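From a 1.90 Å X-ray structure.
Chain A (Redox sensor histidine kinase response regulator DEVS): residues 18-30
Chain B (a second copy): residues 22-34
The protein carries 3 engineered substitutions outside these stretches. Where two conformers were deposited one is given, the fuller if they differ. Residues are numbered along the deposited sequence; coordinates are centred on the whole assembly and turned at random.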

# COMPACT_ATOMS: atom_id res chain seq x y z
N PHE A 18 8.99 -1.02 8.69
CA PHE A 18 10.16 -1.79 8.27
C PHE A 18 10.64 -1.53 6.86
O PHE A 18 11.77 -1.87 6.53
CB PHE A 18 9.96 -3.29 8.54
CG PHE A 18 9.95 -3.61 10.02
CD1 PHE A 18 11.17 -3.74 10.72
CD2 PHE A 18 8.74 -3.76 10.70
CE1 PHE A 18 11.15 -4.02 12.12
CE2 PHE A 18 8.72 -4.03 12.09
CZ PHE A 18 9.93 -4.14 12.78
N ALA A 19 9.81 -0.94 6.02
CA ALA A 19 10.26 -0.70 4.62
C ALA A 19 11.30 0.44 4.59
O ALA A 19 11.07 1.50 5.17
CB ALA A 19 9.09 -0.34 3.73
N ASP A 20 12.43 0.20 3.95
CA ASP A 20 13.46 1.21 3.78
C ASP A 20 12.77 2.44 3.19
O ASP A 20 11.95 2.33 2.27
CB ASP A 20 14.52 0.66 2.83
CG ASP A 20 15.69 1.60 2.66
OD1 ASP A 20 15.51 2.66 2.02
OD2 ASP A 20 16.74 1.27 3.19
N SER A 21 13.13 3.60 3.72
CA SER A 21 12.41 4.80 3.37
C SER A 21 12.64 5.18 1.91
O SER A 21 11.88 5.95 1.35
CB SER A 21 12.74 5.94 4.32
OG SER A 21 14.12 6.26 4.21
N GLY A 22 13.62 4.56 1.26
CA GLY A 22 13.86 4.81 -0.17
C GLY A 22 12.96 4.01 -1.12
O GLY A 22 13.01 4.20 -2.33
N LEU A 23 12.14 3.09 -0.59
CA LEU A 23 11.29 2.25 -1.44
C LEU A 23 9.87 2.77 -1.48
O LEU A 23 9.42 3.32 -0.49
CB LEU A 23 11.27 0.80 -0.92
CG LEU A 23 12.67 0.21 -0.71
CD1 LEU A 23 12.61 -1.20 -0.08
CD2 LEU A 23 13.52 0.21 -2.05
N ARG A 24 9.17 2.58 -2.59
CA ARG A 24 7.72 2.83 -2.59
C ARG A 24 7.08 1.55 -2.11
O ARG A 24 7.62 0.48 -2.38
CB ARG A 24 7.22 3.06 -4.01
CG ARG A 24 7.77 4.33 -4.61
CD ARG A 24 6.93 4.78 -5.82
NE ARG A 24 7.66 5.88 -6.49
CZ ARG A 24 7.67 7.15 -6.09
NH1 ARG A 24 6.97 7.54 -5.03
NH2 ARG A 24 8.36 8.05 -6.76
N THR A 25 5.94 1.63 -1.43
CA THR A 25 5.25 0.36 -1.11
C THR A 25 3.82 0.43 -1.54
O THR A 25 3.22 1.53 -1.58
CB THR A 25 5.28 0.02 0.41
OG1 THR A 25 4.56 1.03 1.14
CG2 THR A 25 6.76 -0.09 0.93
N SER A 26 3.24 -0.74 -1.78
CA SER A 26 1.84 -0.88 -2.15
C SER A 26 1.35 -2.16 -1.47
O SER A 26 1.96 -3.21 -1.65
CB SER A 26 1.70 -0.98 -3.67
OG SER A 26 0.34 -1.27 -4.01
N VAL A 27 0.27 -2.07 -0.70
CA VAL A 27 -0.26 -3.23 0.00
C VAL A 27 -1.75 -3.37 -0.35
O VAL A 27 -2.52 -2.41 -0.20
CB VAL A 27 -0.08 -3.08 1.49
CG1 VAL A 27 -0.55 -4.35 2.23
CG2 VAL A 27 1.43 -2.81 1.79
N GLN A 28 -2.11 -4.56 -0.83
CA GLN A 28 -3.49 -4.90 -1.12
C GLN A 28 -3.98 -6.05 -0.25
O GLN A 28 -3.32 -7.09 -0.17
CB GLN A 28 -3.64 -5.26 -2.58
CG GLN A 28 -5.07 -5.66 -2.91
CD GLN A 28 -5.27 -5.86 -4.35
OE1 GLN A 28 -4.43 -6.44 -5.03
NE2 GLN A 28 -6.41 -5.40 -4.85
N PHE A 29 -5.13 -5.85 0.38
CA PHE A 29 -5.79 -6.87 1.14
C PHE A 29 -6.97 -7.44 0.33
O PHE A 29 -7.71 -6.68 -0.29
CB PHE A 29 -6.28 -6.29 2.45
CG PHE A 29 -5.17 -5.75 3.31
CD1 PHE A 29 -4.40 -6.61 4.05
CD2 PHE A 29 -4.87 -4.39 3.31
CE1 PHE A 29 -3.37 -6.13 4.86
CE2 PHE A 29 -3.83 -3.89 4.09
CZ PHE A 29 -3.09 -4.76 4.88
N VAL A 30 -7.09 -8.77 0.30
CA VAL A 30 -8.16 -9.43 -0.47
C VAL A 30 -8.81 -10.46 0.41
O VAL A 30 -8.13 -11.34 0.95
CB VAL A 30 -7.66 -10.11 -1.77
CG1 VAL A 30 -8.81 -10.93 -2.48
CG2 VAL A 30 -7.09 -9.11 -2.73
N GLY B 22 11.03 13.51 -3.73
CA GLY B 22 11.60 13.62 -2.39
C GLY B 22 10.65 13.11 -1.30
O GLY B 22 10.95 13.21 -0.10
N LEU B 23 9.50 12.56 -1.69
CA LEU B 23 8.54 12.08 -0.69
C LEU B 23 8.49 10.56 -0.68
O LEU B 23 8.54 9.94 -1.74
CB LEU B 23 7.13 12.62 -1.00
CG LEU B 23 7.00 14.11 -1.26
CD1 LEU B 23 5.54 14.43 -1.62
CD2 LEU B 23 7.43 14.90 -0.05
N ARG B 24 8.35 9.96 0.49
CA ARG B 24 8.15 8.51 0.59
C ARG B 24 6.68 8.28 0.26
O ARG B 24 5.84 9.02 0.73
CB ARG B 24 8.42 8.03 2.04
CG ARG B 24 8.36 6.53 2.20
CD ARG B 24 8.28 6.06 3.68
NE ARG B 24 8.23 4.59 3.75
CZ ARG B 24 7.84 3.87 4.81
NH1 ARG B 24 7.44 4.45 5.93
NH2 ARG B 24 7.85 2.54 4.74
N THR B 25 6.36 7.24 -0.49
CA THR B 25 4.94 6.94 -0.75
C THR B 25 4.57 5.52 -0.36
O THR B 25 5.37 4.56 -0.52
CB THR B 25 4.54 7.19 -2.24
OG1 THR B 25 5.30 6.34 -3.11
CG2 THR B 25 4.78 8.64 -2.63
N SER B 26 3.32 5.38 0.10
CA SER B 26 2.76 4.12 0.53
C SER B 26 1.32 4.09 0.05
O SER B 26 0.58 5.01 0.36
CB SER B 26 2.74 4.07 2.05
OG SER B 26 2.05 2.94 2.54
N VAL B 27 0.93 3.04 -0.68
CA VAL B 27 -0.45 2.90 -1.13
C VAL B 27 -1.05 1.66 -0.47
O VAL B 27 -0.35 0.67 -0.29
CB VAL B 27 -0.55 2.80 -2.66
CG1 VAL B 27 -2.04 2.84 -3.11
CG2 VAL B 27 0.19 3.94 -3.29
N GLN B 28 -2.31 1.75 -0.08
CA GLN B 28 -3.01 0.62 0.52
C GLN B 28 -4.38 0.43 -0.14
O GLN B 28 -5.05 1.42 -0.49
CB GLN B 28 -3.20 0.86 2.01
CG GLN B 28 -1.89 1.21 2.76
CD GLN B 28 -2.12 1.75 4.15
OE1 GLN B 28 -3.25 2.07 4.53
NE2 GLN B 28 -1.05 1.87 4.92
N PHE B 29 -4.80 -0.83 -0.32
CA PHE B 29 -6.06 -1.16 -0.99
C PHE B 29 -6.81 -2.16 -0.12
O PHE B 29 -6.23 -3.12 0.37
CB PHE B 29 -5.82 -1.81 -2.36
CG PHE B 29 -5.08 -0.95 -3.34
CD1 PHE B 29 -5.77 -0.04 -4.14
CD2 PHE B 29 -3.69 -1.06 -3.48
CE1 PHE B 29 -5.10 0.78 -5.06
CE2 PHE B 29 -3.00 -0.27 -4.42
CZ PHE B 29 -3.72 0.66 -5.24
N VAL B 30 -8.11 -1.91 0.10
CA VAL B 30 -8.97 -2.81 0.84
C VAL B 30 -10.34 -2.87 0.13
O VAL B 30 -10.83 -1.85 -0.41
CB VAL B 30 -9.14 -2.40 2.32
CG1 VAL B 30 -9.80 -1.06 2.45
CG2 VAL B 30 -9.96 -3.41 3.08
N GLY B 31 -10.94 -4.06 0.11
CA GLY B 31 -12.23 -4.26 -0.53
C GLY B 31 -12.19 -4.66 -2.00
O GLY B 31 -11.12 -4.67 -2.64
N PRO B 32 -13.37 -5.00 -2.57
CA PRO B 32 -13.44 -5.51 -3.95
C PRO B 32 -13.32 -4.42 -5.01
O PRO B 32 -14.33 -3.86 -5.47
CB PRO B 32 -14.81 -6.19 -4.01
CG PRO B 32 -15.65 -5.40 -3.04
CD PRO B 32 -14.69 -5.02 -1.90
N LEU B 33 -12.08 -4.16 -5.42
CA LEU B 33 -11.79 -3.08 -6.35
C LEU B 33 -12.47 -3.22 -7.67
O LEU B 33 -12.76 -2.22 -8.32
CB LEU B 33 -10.29 -2.95 -6.59
CG LEU B 33 -9.42 -2.64 -5.37
CD1 LEU B 33 -7.98 -2.58 -5.79
CD2 LEU B 33 -9.85 -1.33 -4.68
N SER B 34 -12.69 -4.48 -8.09
CA SER B 34 -13.25 -4.80 -9.41
C SER B 34 -14.69 -4.33 -9.52
O SER B 34 -15.18 -4.17 -10.61
CB SER B 34 -13.17 -6.31 -9.68
OG SER B 34 -13.82 -7.05 -8.66
O HOH W 1 9.24 2.92 2.10
O HOH W 2 8.74 5.95 -1.42
O HOH W 3 7.95 9.92 -4.51
O HOH W 4 3.76 3.97 -3.34
O HOH W 5 1.75 0.60 1.54
O HOH W 6 -8.40 -4.99 -2.00

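The two copies join by pairing the same strand of each chain side by side and parallel, so that one sheet runs across the interface in a register offset by one residue. The strand axes diverge by only 8° and approach to 4.6 Å. Five backbone hydrogen bonds form the ladder, which runs from T25 to F29: T25(A) N to T25(B) O (3.1 Å), V27(B) N to T25(A) O (2.9 Å), V27(A) N to V27(B) O (2.8 Å), F29(B) N to V27(A) O (2.8 Å) and F29(A) N to F29(B) O (2.9 Å). Each of T25(A), V27(A) and F29(A) thus gives its N-H to its namesake, while the carbonyls of T25(A) and V27(A) reach two residues further along chain B. CA-H...O contacts fill in between, the shortest from Q28(B) CA to V27(A) O at 3.2 Å.

The one-residue offset sets different residues beside each other. On one face S26(A) lies beside V27(B) and Q28(A) beside F29(B); the F29(B) ring turns its edge to S26(A), with CE2 3.5 Å from OG, and Q28(A) NE2 extends to L33(B) CD1 at 3.4 Å. On the other face T25(A) neighbours S26(B), and water 5 touches T25(A) OG1 (2.9 Å) and S26(B) OG (2.6 Å) while donating to V27(B) O (2.8 Å).

Before the ladder begins, arginines and water take over. R24(A) NH1 donates to T25(B) OG1 (2.8 Å) at the guanidinium edge and to water 3 (2.6 Å), which passes the link to L23(B) O (2.8 Å). R24(B), the residue most covered by the opposing stretch, reaches back to the A19(A) methyl, NH2 to CB 3.3 Å. Water 2 bridges T25(B) N and L23(A) O, 2.9 Å from each, where L23(A) O and T25(B) N lie 5.0 Å apart, too far for a direct hydrogen bond.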